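Local coordinates for protein DNA helicase RecQ (Deinococcus radiodurans, PDB 4Q48) that probably couples ATP hydrolysis to the unwinding of duplex DNA by 3'-5' translocation, here represented by the catalytic core of a RecQ-family helicase, at residues Q17-Y22 and N87-A92; V33-V36 and N41-V44; L58-R63 and L115-V120; I68-L73 and Q162-L167; T83-Q86 and A91-L94. All coordinates share one frame; numbering follows the deposited sequence.

Interaction 1 of 5, residues Q17-Y22 and N87-A92; sequences QTIWGY and NGVRAA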
# COMPACT_ATOMS: atom_id res chain seq x y z
N GLN A 17 -20.24 5.26 19.95
CA GLN A 17 -21.28 4.25 19.85
C GLN A 17 -22.71 4.83 19.76
O GLN A 17 -23.64 4.10 19.39
CB GLN A 17 -21.19 3.23 20.99
CG GLN A 17 -21.89 1.93 20.57
CD GLN A 17 -21.49 0.71 21.36
OE1 GLN A 17 -20.92 0.80 22.45
NE2 GLN A 17 -21.76 -0.46 20.80
N THR A 18 -22.90 6.11 20.02
CA THR A 18 -24.21 6.70 19.72
C THR A 18 -24.37 6.93 18.22
O THR A 18 -25.46 7.30 17.75
CB THR A 18 -24.45 8.05 20.48
OG1 THR A 18 -25.85 8.37 20.45
CG2 THR A 18 -23.70 9.19 19.83
N ILE A 19 -23.29 6.72 17.46
CA ILE A 19 -23.32 6.93 16.02
C ILE A 19 -22.81 5.73 15.22
O ILE A 19 -23.50 5.26 14.32
CB ILE A 19 -22.51 8.20 15.63
CG1 ILE A 19 -23.24 9.44 16.16
CG2 ILE A 19 -22.36 8.33 14.13
CD1 ILE A 19 -22.43 10.69 16.13
N TRP A 20 -21.62 5.23 15.55
CA TRP A 20 -21.01 4.16 14.75
C TRP A 20 -21.48 2.77 15.18
O TRP A 20 -21.69 1.88 14.35
CB TRP A 20 -19.48 4.22 14.86
CG TRP A 20 -18.78 4.95 13.75
CD1 TRP A 20 -18.20 4.41 12.64
CD2 TRP A 20 -18.59 6.36 13.66
NE1 TRP A 20 -17.64 5.40 11.86
CE2 TRP A 20 -17.87 6.61 12.47
CE3 TRP A 20 -18.95 7.44 14.47
CZ2 TRP A 20 -17.51 7.89 12.07
CZ3 TRP A 20 -18.59 8.72 14.08
CH2 TRP A 20 -17.88 8.93 12.89
N GLY A 21 -21.66 2.60 16.49
CA GLY A 21 -22.02 1.34 17.10
C GLY A 21 -20.87 0.44 17.54
O GLY A 21 -21.08 -0.75 17.77
N TYR A 22 -19.66 0.99 17.66
CA TYR A 22 -18.53 0.23 18.21
C TYR A 22 -18.32 0.72 19.65
O TYR A 22 -18.41 1.92 19.90
CB TYR A 22 -17.20 0.42 17.43
CG TYR A 22 -17.19 0.24 15.92
CD1 TYR A 22 -18.12 -0.56 15.27
CD2 TYR A 22 -16.20 0.87 15.15
CE1 TYR A 22 -18.08 -0.73 13.87
CE2 TYR A 22 -16.14 0.72 13.77
CZ TYR A 22 -17.08 -0.08 13.13
OH TYR A 22 -17.02 -0.21 11.76
N ASN A 87 -27.27 8.80 10.13
CA ASN A 87 -26.71 8.57 11.44
C ASN A 87 -26.99 9.81 12.29
O ASN A 87 -26.98 9.76 13.52
CB ASN A 87 -25.20 8.28 11.35
CG ASN A 87 -24.83 7.26 10.25
OD1 ASN A 87 -25.67 6.46 9.82
ND2 ASN A 87 -23.57 7.28 9.81
N GLY A 88 -27.28 10.91 11.61
CA GLY A 88 -27.55 12.19 12.25
C GLY A 88 -26.59 13.25 11.73
O GLY A 88 -26.89 14.45 11.76
N VAL A 89 -25.45 12.81 11.22
CA VAL A 89 -24.39 13.70 10.76
C VAL A 89 -24.75 14.53 9.51
O VAL A 89 -25.29 14.02 8.52
CB VAL A 89 -23.12 12.87 10.48
CG1 VAL A 89 -21.97 13.76 10.05
CG2 VAL A 89 -22.77 12.01 11.70
N ARG A 90 -24.45 15.82 9.57
CA ARG A 90 -24.74 16.73 8.46
C ARG A 90 -23.51 16.83 7.56
O ARG A 90 -22.43 17.20 8.03
CB ARG A 90 -25.15 18.10 9.00
CG ARG A 90 -25.98 18.03 10.29
CD ARG A 90 -26.06 19.38 10.96
NE ARG A 90 -24.91 19.56 11.85
CZ ARG A 90 -24.58 20.72 12.43
NH1 ARG A 90 -25.32 21.80 12.22
NH2 ARG A 90 -23.52 20.79 13.21
N ALA A 91 -23.65 16.50 6.28
CA ALA A 91 -22.52 16.58 5.37
C ALA A 91 -22.97 16.96 3.97
O ALA A 91 -24.15 16.83 3.63
CB ALA A 91 -21.77 15.28 5.34
N ALA A 92 -22.03 17.37 3.13
CA ALA A 92 -22.41 17.86 1.82
C ALA A 92 -21.27 17.74 0.85
O ALA A 92 -20.16 17.38 1.24
CB ALA A 92 -22.87 19.29 1.92

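Interaction 2 of 5, residues V33-V36 and N41-V44; sequences VQQV and NALV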
# COMPACT_ATOMS: atom_id res chain seq x y z
N VAL A 33 -7.60 9.61 17.05
CA VAL A 33 -8.69 10.54 17.25
C VAL A 33 -8.36 11.59 18.31
O VAL A 33 -8.72 12.75 18.17
CB VAL A 33 -9.98 9.82 17.61
CG1 VAL A 33 -11.01 10.78 18.18
CG2 VAL A 33 -10.54 9.14 16.37
N GLN A 34 -7.61 11.20 19.34
CA GLN A 34 -7.18 12.16 20.35
C GLN A 34 -6.19 13.20 19.83
O GLN A 34 -6.20 14.35 20.23
CB GLN A 34 -6.55 11.43 21.53
CG GLN A 34 -6.29 12.30 22.74
CD GLN A 34 -5.62 11.53 23.86
OE1 GLN A 34 -4.59 10.87 23.65
NE2 GLN A 34 -6.20 11.58 25.06
N GLN A 35 -5.38 12.82 18.87
CA GLN A 35 -4.30 13.69 18.45
C GLN A 35 -4.87 14.80 17.55
O GLN A 35 -4.43 15.95 17.61
CB GLN A 35 -3.23 12.86 17.73
CG GLN A 35 -2.47 13.58 16.64
CD GLN A 35 -1.36 14.43 17.19
OE1 GLN A 35 -0.97 14.29 18.35
NE2 GLN A 35 -0.85 15.35 16.36
N VAL A 36 -5.87 14.45 16.74
CA VAL A 36 -6.44 15.41 15.80
C VAL A 36 -7.50 16.23 16.52
O VAL A 36 -7.74 17.38 16.18
CB VAL A 36 -7.03 14.70 14.55
CG1 VAL A 36 -7.47 15.72 13.51
CG2 VAL A 36 -5.98 13.82 13.92
N ASN A 41 -1.61 17.44 14.23
CA ASN A 41 -1.54 16.94 12.86
C ASN A 41 -1.27 15.46 12.92
O ASN A 41 -0.84 14.95 13.96
CB ASN A 41 -0.44 17.63 12.06
CG ASN A 41 -0.74 19.08 11.77
OD1 ASN A 41 -1.88 19.54 11.95
ND2 ASN A 41 0.27 19.81 11.29
N ALA A 42 -1.50 14.75 11.83
CA ALA A 42 -1.35 13.30 11.84
C ALA A 42 -1.15 12.71 10.45
O ALA A 42 -1.63 13.24 9.44
CB ALA A 42 -2.54 12.66 12.51
N LEU A 43 -0.40 11.61 10.40
CA LEU A 43 -0.28 10.78 9.21
C LEU A 43 -0.84 9.42 9.54
O LEU A 43 -0.33 8.73 10.42
CB LEU A 43 1.16 10.67 8.76
CG LEU A 43 1.31 9.83 7.50
CD1 LEU A 43 0.33 10.29 6.44
CD2 LEU A 43 2.73 9.89 6.96
N VAL A 44 -1.92 9.06 8.86
CA VAL A 44 -2.63 7.83 9.15
C VAL A 44 -2.60 6.85 7.97
O VAL A 44 -2.99 7.19 6.85
CB VAL A 44 -4.09 8.12 9.57
CG1 VAL A 44 -4.87 6.83 9.73
CG2 VAL A 44 -4.11 8.90 10.87

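Interaction 3 of 5, residues L58-R63 and L115-V120; sequences LPSLLR and LDLLYV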
# COMPACT_ATOMS: atom_id res chain seq x y z
N LEU A 58 -14.95 11.56 13.21
CA LEU A 58 -15.19 11.67 14.64
C LEU A 58 -14.53 12.95 15.19
O LEU A 58 -15.19 13.72 15.89
CB LEU A 58 -14.69 10.41 15.36
CG LEU A 58 -14.94 10.23 16.85
CD1 LEU A 58 -16.30 10.73 17.24
CD2 LEU A 58 -14.81 8.75 17.19
N PRO A 59 -13.24 13.18 14.87
CA PRO A 59 -12.70 14.49 15.26
C PRO A 59 -13.52 15.67 14.71
O PRO A 59 -13.66 16.66 15.43
CB PRO A 59 -11.29 14.48 14.66
CG PRO A 59 -10.94 13.04 14.58
CD PRO A 59 -12.21 12.33 14.25
N SER A 60 -14.04 15.58 13.49
CA SER A 60 -14.88 16.67 12.98
C SER A 60 -16.12 16.88 13.87
O SER A 60 -16.59 18.01 14.05
CB SER A 60 -15.28 16.42 11.53
OG SER A 60 -14.13 16.32 10.67
N LEU A 61 -16.62 15.81 14.47
CA LEU A 61 -17.75 15.96 15.38
C LEU A 61 -17.31 16.52 16.73
O LEU A 61 -18.09 17.17 17.44
CB LEU A 61 -18.48 14.64 15.58
CG LEU A 61 -19.20 14.09 14.35
CD1 LEU A 61 -20.02 12.86 14.74
CD2 LEU A 61 -20.05 15.16 13.66
N LEU A 62 -16.08 16.23 17.12
CA LEU A 62 -15.61 16.64 18.43
C LEU A 62 -15.21 18.12 18.47
O LEU A 62 -15.44 18.80 19.47
CB LEU A 62 -14.45 15.74 18.88
CG LEU A 62 -15.01 14.37 19.23
CD1 LEU A 62 -13.93 13.28 19.24
CD2 LEU A 62 -15.72 14.44 20.57
N ARG A 63 -14.57 18.61 17.41
CA ARG A 63 -14.17 20.01 17.36
C ARG A 63 -15.26 20.91 16.76
O ARG A 63 -15.99 20.50 15.85
CB ARG A 63 -12.86 20.14 16.60
CG ARG A 63 -11.85 19.13 17.14
CD ARG A 63 -10.44 19.34 16.64
NE ARG A 63 -9.91 20.63 17.07
CZ ARG A 63 -9.51 21.56 16.23
NH1 ARG A 63 -9.57 21.32 14.93
NH2 ARG A 63 -9.04 22.71 16.69
N LEU A 115 -22.86 22.39 8.59
CA LEU A 115 -22.33 21.08 8.19
C LEU A 115 -21.38 20.55 9.25
O LEU A 115 -20.77 21.32 10.03
CB LEU A 115 -21.62 21.17 6.84
CG LEU A 115 -22.41 21.98 5.80
CD1 LEU A 115 -21.68 22.07 4.46
CD2 LEU A 115 -23.80 21.42 5.65
N ASP A 116 -21.30 19.24 9.33
CA ASP A 116 -20.30 18.62 10.17
C ASP A 116 -19.12 18.23 9.29
O ASP A 116 -17.96 18.25 9.72
CB ASP A 116 -20.87 17.41 10.87
CG ASP A 116 -21.93 17.77 11.85
OD1 ASP A 116 -21.57 18.43 12.86
OD2 ASP A 116 -23.09 17.38 11.61
N LEU A 117 -19.45 17.86 8.07
CA LEU A 117 -18.45 17.45 7.10
C LEU A 117 -18.73 18.10 5.77
O LEU A 117 -19.89 18.25 5.37
CB LEU A 117 -18.43 15.93 6.93
CG LEU A 117 -18.05 15.17 8.19
CD1 LEU A 117 -18.45 13.73 8.03
CD2 LEU A 117 -16.57 15.32 8.44
N LEU A 118 -17.68 18.53 5.11
CA LEU A 118 -17.78 18.98 3.75
C LEU A 118 -16.79 18.21 2.88
O LEU A 118 -15.57 18.29 3.06
CB LEU A 118 -17.52 20.47 3.65
CG LEU A 118 -17.62 20.90 2.19
CD1 LEU A 118 -19.05 20.80 1.72
CD2 LEU A 118 -17.10 22.30 1.99
N TYR A 119 -17.33 17.43 1.96
CA TYR A 119 -16.51 16.71 1.00
C TYR A 119 -16.28 17.60 -0.23
O TYR A 119 -17.23 18.10 -0.85
CB TYR A 119 -17.18 15.38 0.64
CG TYR A 119 -17.06 14.33 1.74
CD1 TYR A 119 -18.02 14.21 2.73
CD2 TYR A 119 -15.96 13.51 1.80
CE1 TYR A 119 -17.89 13.26 3.74
CE2 TYR A 119 -15.83 12.57 2.78
CZ TYR A 119 -16.78 12.44 3.75
OH TYR A 119 -16.57 11.47 4.72
N VAL A 120 -15.02 17.81 -0.59
CA VAL A 120 -14.72 18.76 -1.64
C VAL A 120 -13.61 18.25 -2.55
O VAL A 120 -12.55 17.86 -2.10
CB VAL A 120 -14.33 20.14 -1.03
CG1 VAL A 120 -13.32 19.96 0.09
CG2 VAL A 120 -13.82 21.11 -2.09

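Interaction 4 of 5, residues I68-L73 and Q162-L167; sequences IVVSPL and QQLSVL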
# COMPACT_ATOMS: atom_id res chain seq x y z
N ILE A 68 -13.21 19.55 6.79
CA ILE A 68 -13.08 19.74 5.36
C ILE A 68 -12.30 18.55 4.82
O ILE A 68 -11.11 18.44 5.05
CB ILE A 68 -12.33 21.06 5.03
CG1 ILE A 68 -13.02 22.25 5.69
CG2 ILE A 68 -12.27 21.28 3.54
CD1 ILE A 68 -14.47 22.38 5.32
N VAL A 69 -12.98 17.66 4.10
CA VAL A 69 -12.36 16.41 3.63
C VAL A 69 -11.99 16.54 2.16
O VAL A 69 -12.85 16.77 1.32
CB VAL A 69 -13.29 15.18 3.83
CG1 VAL A 69 -12.56 13.90 3.55
CG2 VAL A 69 -13.84 15.15 5.24
N VAL A 70 -10.71 16.43 1.87
CA VAL A 70 -10.28 16.47 0.49
C VAL A 70 -10.20 15.07 -0.11
O VAL A 70 -9.56 14.18 0.45
CB VAL A 70 -8.92 17.13 0.39
CG1 VAL A 70 -8.69 17.60 -1.03
CG2 VAL A 70 -8.86 18.29 1.35
N SER A 71 -10.87 14.88 -1.25
CA SER A 71 -10.87 13.59 -1.94
C SER A 71 -11.18 13.74 -3.44
O SER A 71 -12.05 14.55 -3.84
CB SER A 71 -11.87 12.61 -1.30
OG SER A 71 -12.15 11.51 -2.17
N PRO A 72 -10.48 12.96 -4.27
CA PRO A 72 -10.73 12.91 -5.71
C PRO A 72 -11.96 12.09 -6.10
O PRO A 72 -12.52 12.32 -7.18
CB PRO A 72 -9.45 12.27 -6.26
CG PRO A 72 -8.74 11.66 -5.07
CD PRO A 72 -9.50 11.96 -3.84
N LEU A 73 -12.38 11.16 -5.24
CA LEU A 73 -13.47 10.24 -5.57
C LEU A 73 -14.84 10.90 -5.52
O LEU A 73 -15.66 10.60 -4.66
CB LEU A 73 -13.44 9.04 -4.60
CG LEU A 73 -12.07 8.44 -4.28
CD1 LEU A 73 -12.17 7.33 -3.25
CD2 LEU A 73 -11.41 7.91 -5.55
N GLN A 162 -0.51 17.91 -5.65
CA GLN A 162 0.74 18.38 -5.06
C GLN A 162 0.69 19.88 -4.85
O GLN A 162 1.70 20.48 -4.47
CB GLN A 162 1.94 18.07 -5.94
CG GLN A 162 1.76 18.46 -7.40
CD GLN A 162 2.94 18.07 -8.25
OE1 GLN A 162 3.94 17.55 -7.75
NE2 GLN A 162 2.86 18.37 -9.55
N GLN A 163 -0.46 20.49 -5.09
CA GLN A 163 -0.66 21.90 -4.74
C GLN A 163 -1.21 22.09 -3.31
O GLN A 163 -1.17 23.20 -2.77
CB GLN A 163 -1.59 22.56 -5.73
CG GLN A 163 -1.10 22.46 -7.15
CD GLN A 163 -1.90 23.35 -8.08
OE1 GLN A 163 -2.42 24.39 -7.66
NE2 GLN A 163 -2.03 22.92 -9.34
N LEU A 164 -1.69 21.00 -2.71
CA LEU A 164 -2.24 21.02 -1.36
C LEU A 164 -1.19 21.39 -0.33
O LEU A 164 -1.45 21.37 0.88
CB LEU A 164 -2.82 19.65 -1.00
CG LEU A 164 -4.08 19.27 -1.78
CD1 LEU A 164 -4.58 17.92 -1.33
CD2 LEU A 164 -5.17 20.34 -1.68
N SER A 165 0.01 21.71 -0.83
CA SER A 165 0.98 22.54 -0.13
C SER A 165 0.27 23.63 0.66
O SER A 165 0.61 23.91 1.81
CB SER A 165 1.95 23.19 -1.11
OG SER A 165 2.33 22.31 -2.15
N VAL A 166 -0.73 24.21 0.00
CA VAL A 166 -1.36 25.45 0.41
C VAL A 166 -2.18 25.37 1.71
O VAL A 166 -2.35 26.38 2.38
CB VAL A 166 -2.28 25.97 -0.74
CG1 VAL A 166 -3.67 25.37 -0.64
CG2 VAL A 166 -2.36 27.48 -0.74
N LEU A 167 -2.66 24.20 2.10
CA LEU A 167 -3.44 24.12 3.33
C LEU A 167 -2.59 24.53 4.51
O LEU A 167 -3.04 25.28 5.36
CB LEU A 167 -4.02 22.73 3.56
CG LEU A 167 -5.05 22.29 2.52
CD1 LEU A 167 -5.66 20.97 2.94
CD2 LEU A 167 -6.10 23.36 2.22

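Interaction 5 of 5, residues T83-Q86 and A91-L94; sequences TLRQ and AAFL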
# COMPACT_ATOMS: atom_id res chain seq x y z
N THR A 83 -24.69 7.77 3.43
CA THR A 83 -24.37 6.93 4.59
C THR A 83 -24.54 7.75 5.87
O THR A 83 -25.20 7.33 6.83
CB THR A 83 -22.89 6.39 4.54
OG1 THR A 83 -22.58 5.87 3.23
CG2 THR A 83 -22.66 5.31 5.59
N LEU A 84 -23.96 8.95 5.85
CA LEU A 84 -23.82 9.78 7.05
C LEU A 84 -25.06 10.55 7.49
O LEU A 84 -25.27 10.77 8.68
CB LEU A 84 -22.67 10.77 6.83
CG LEU A 84 -21.33 10.17 7.26
CD1 LEU A 84 -20.17 10.91 6.65
CD2 LEU A 84 -21.24 10.14 8.78
N ARG A 85 -25.94 10.86 6.54
CA ARG A 85 -27.05 11.77 6.83
C ARG A 85 -28.21 11.03 7.49
O ARG A 85 -29.24 11.63 7.78
CB ARG A 85 -27.57 12.38 5.52
CG ARG A 85 -26.98 13.72 5.04
CD ARG A 85 -27.83 14.27 3.88
NE ARG A 85 -27.19 15.29 3.04
CZ ARG A 85 -27.03 16.58 3.35
NH1 ARG A 85 -27.39 17.05 4.54
NH2 ARG A 85 -26.44 17.40 2.47
N GLN A 86 -28.03 9.75 7.80
CA GLN A 86 -29.05 8.99 8.53
C GLN A 86 -28.55 8.55 9.89
O GLN A 86 -29.30 8.04 10.72
CB GLN A 86 -29.51 7.77 7.73
CG GLN A 86 -30.43 8.09 6.57
CD GLN A 86 -30.82 6.86 5.77
OE1 GLN A 86 -30.34 5.75 6.05
NE2 GLN A 86 -31.71 7.04 4.80
N ALA A 91 -23.65 16.50 6.28
CA ALA A 91 -22.52 16.58 5.37
C ALA A 91 -22.97 16.96 3.97
O ALA A 91 -24.15 16.83 3.63
CB ALA A 91 -21.77 15.28 5.34
N ALA A 92 -22.03 17.37 3.13
CA ALA A 92 -22.41 17.86 1.82
C ALA A 92 -21.27 17.74 0.85
O ALA A 92 -20.16 17.38 1.24
CB ALA A 92 -22.87 19.29 1.92
N PHE A 93 -21.55 18.00 -0.42
CA PHE A 93 -20.50 17.92 -1.44
C PHE A 93 -20.39 19.18 -2.19
O PHE A 93 -21.39 19.76 -2.58
CB PHE A 93 -20.77 16.83 -2.48
CG PHE A 93 -20.97 15.51 -1.90
CD1 PHE A 93 -19.91 14.84 -1.31
CD2 PHE A 93 -22.21 14.92 -1.91
CE1 PHE A 93 -20.07 13.60 -0.75
CE2 PHE A 93 -22.39 13.68 -1.35
CZ PHE A 93 -21.31 13.01 -0.78
N LEU A 94 -19.15 19.54 -2.46
CA LEU A 94 -18.83 20.71 -3.21
C LEU A 94 -17.87 20.29 -4.33
O LEU A 94 -16.74 19.86 -4.06
CB LEU A 94 -18.23 21.75 -2.27
CG LEU A 94 -18.12 23.22 -2.64
CD1 LEU A 94 -19.51 23.83 -2.63
CD2 LEU A 94 -17.22 23.91 -1.62

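Interaction 1 of 5, residues Q17-Y22 and N87-A92
I19, near the end of helix 10-20, packs on N87 and V89 in the loop that leads into strand 91-94, joining the N-terminal helix to the edge of the parallel sheet in the first RecA-like lobe. One branch of the isoleucine does the touching. Its CG2 lies 4.0 Å from CB of N87, and the two side chains cross at about a right angle. The contact falls on this stem carbon, and the asparagine's amide takes no close part in it. The same methyl is 4.4 Å from V89 CG2, a looser apolar contact. With chi1 at -68°, CG2 lies anti to the backbone N and beside the carbonyl carbon, and this branch meets the loop; the isoleucine also rests on L61 of helix 50-62.

In the next shell, the buried V89 touches both L84, at the end of helix 74-84, and L117 of the adjoining strand. Positive phi at G88, a conformation in which a CB would press on the preceding carbonyl oxygen, carries the chain from N87 to V89. R90 then forms a salt bridge with D116 as strand 91-94 begins. On the other segment, G21 leaves the helix, also with positive phi, and delivers Y22, a residue that binds ADP in another structure of this protein. Across that turn, NE2 of Q17 makes a weak hydrogen bond of 3.1 Å to the carbonyl O of G21, bent to 124° at the hydrogen.

Interaction 2 of 5, residues V33-V36 and N41-V44
Q35, on helix 29-37, reaches across to N41 and A42, where the chain enters strand 42-45 of the first RecA-like lobe. Its CB already points at this second segment. The next carbon, CG, passes 4.2 Å from the CB of A42 and also comes near the N41 carbonyl O. A bend at chi2 (82°) then turns the amide to the backbone: CD lies 3.3 Å from N41 O, and NE2 is placed as hydrogen-bond donor to that oxygen. The modelled length is implausibly short and therefore doubtful, so the bond is better trusted for its partners than for its exact geometry. One residue on, V36 sets its CG2 3.9 Å from A42 CB, and both side chains rest on V177 of strand 176-180. The N41 amide is engaged separately, its OD1 accepting from the backbone N of R176. A leucine at Q35 would have no N-H to offer and would probably leave the N41 carbonyl without this side-chain partner at the mouth of the strand. The contact thus probably links the helix to the start of the strand that runs into the P-loop through one side-chain-to-main-chain bond beside a small apolar patch.

Interaction 3 of 5, residues L58-R63 and L115-V120
D116 opens the contact with helix 50-62, lying just before strand 117-120 and directing its CB at the helix. Its side chain and that of L61 cross obliquely: the CD2 methyl of L61 sits 3.7 Å from D116 CB and equally far from CG, so the leucine covers the root of the carboxylate. The carboxylate is engaged by R90 through a salt bridge at OD2. The main chain of D116 takes part as well, its O lying 3.7 Å from S60 CB.

At L117 the strand proper begins. With CG opposite the carbonyl carbon (chi1 -63°), the side chain extends to the helix, and its CD2 methyl nests on S60, 3.5 Å from OG. That hydroxyl is not left to the methyl alone, because it is hydrogen-bonded to the carbonyl O of Y56 one turn earlier in the helix. L118 turns to the other face of the sheet, whereas Y119 returns to the helix side, where its OH hydrogen-bonds with the OH of Y56 and NE2 of Q57.

Strand 117-120 lies between strands 91-94 and 66-70 in the parallel sheet of the first RecA-like lobe. Helix 50-62, which follows the P-loop, covers it on one face, and in turn meets helix 10-20, where L58 packs on L15 and L16.

Interaction 4 of 5, residues I68-L73 and Q162-L167
At the end of strand 66-70, where the chain passes into the Ser-Pro-Leu sequence of helicase motif Ia, V70 meets L164 and L167 in the buried layer beside the sheet. V70 points its CB at the other segment and divides its two methyls between the leucines. CG1, standing opposite the backbone N (chi1 -161°), meets the CD1 of L164 at 4.1 Å, the two side chains approaching tip to tip. CG2 faces the CD1 of L167 across a looser 4.5 Å. The contact is wholly apolar, and L125 of helix 122-125 touches all three residues, while L167 also rests on F142 and I144 of strand 139-145.

Just past V70 the polar chemistry begins. S71 OG accepts a hydrogen bond from the backbone N of L73, 3.1 Å long with an angle of 145°, which makes an ST turn and shapes the exit from the strand. P72 then lies against R158 and Y161, in the loop that precedes L164. The segment 162-167 leads into helix 165-170, beside the central strands. Aliphatic residues of a central parallel strand covered by the turn and start of a flanking helix are typical of the RecA-like alpha/beta fold shared by superfamily 2 helicases.

Interaction 5 of 5, residues T83-Q86 and A91-L94
R85 and A91, with CA atoms 6.8 Å apart, mark the closest backbone approach as the chain turns back from helix 74-84 into strand 91-94. R85 directs its CB at the strand, and its chain runs extended from CG to NE (chi3 -161°), which lays the guanidinium beside the main chain of A91. The carbonyl O of A91 is modelled over one face of that flat group, with NH2 the nearest nitrogen, though so close an approach is uncertain. Because the N-H bonds lie in the guanidinium plane and the oxygen lies above it, the angles are too poor for a hydrogen bond. Past the carbonyl, NH2 also comes within 4.1 Å of the A92 CB, approaching obliquely.

L84 likewise points to the strand side, yet it packs instead on L117 and Y119. The CB of A91 touches V81 and L117, between helix 74-84 and the sheet. F93 continues this face, touching M77, K78 and V81, whereas A92 turns to V106 of helix 100-111 on the other side. Strand 91-94 is the outermost of its sheet and bonds inward to strand 117-120.

If the modelled placement is right, the contact would be a charge-dipole attraction between the guanidinium and the carbonyl oxygen. It would lack the directionality of a hydrogen bond, and for an exposed arginine it is probably weak.

Interactions 1, 3 and 5 cluster at one edge of the parallel sheet, their centres 10 to 11 Å apart. Interactions 1 and 5 share A91 and A92, and the salt bridge from R90 NE to D116 OD2 (2.9 Å) ties interaction 1 to interaction 3. Interaction 3 continues into interaction 4 through neighbouring strands, with a probable hydrogen bond from V69 N to L118 O. Interaction 2 lies on another flank of helix 50-62, where V33 packs on P59 and L62, and V36 on P59. The group lies near the nucleotide site, which is empty in this chain: the side chain of L117 is about 8 Å from that of S53, an ADP-binding residue, and that of A42 about 11 Å from that of K52.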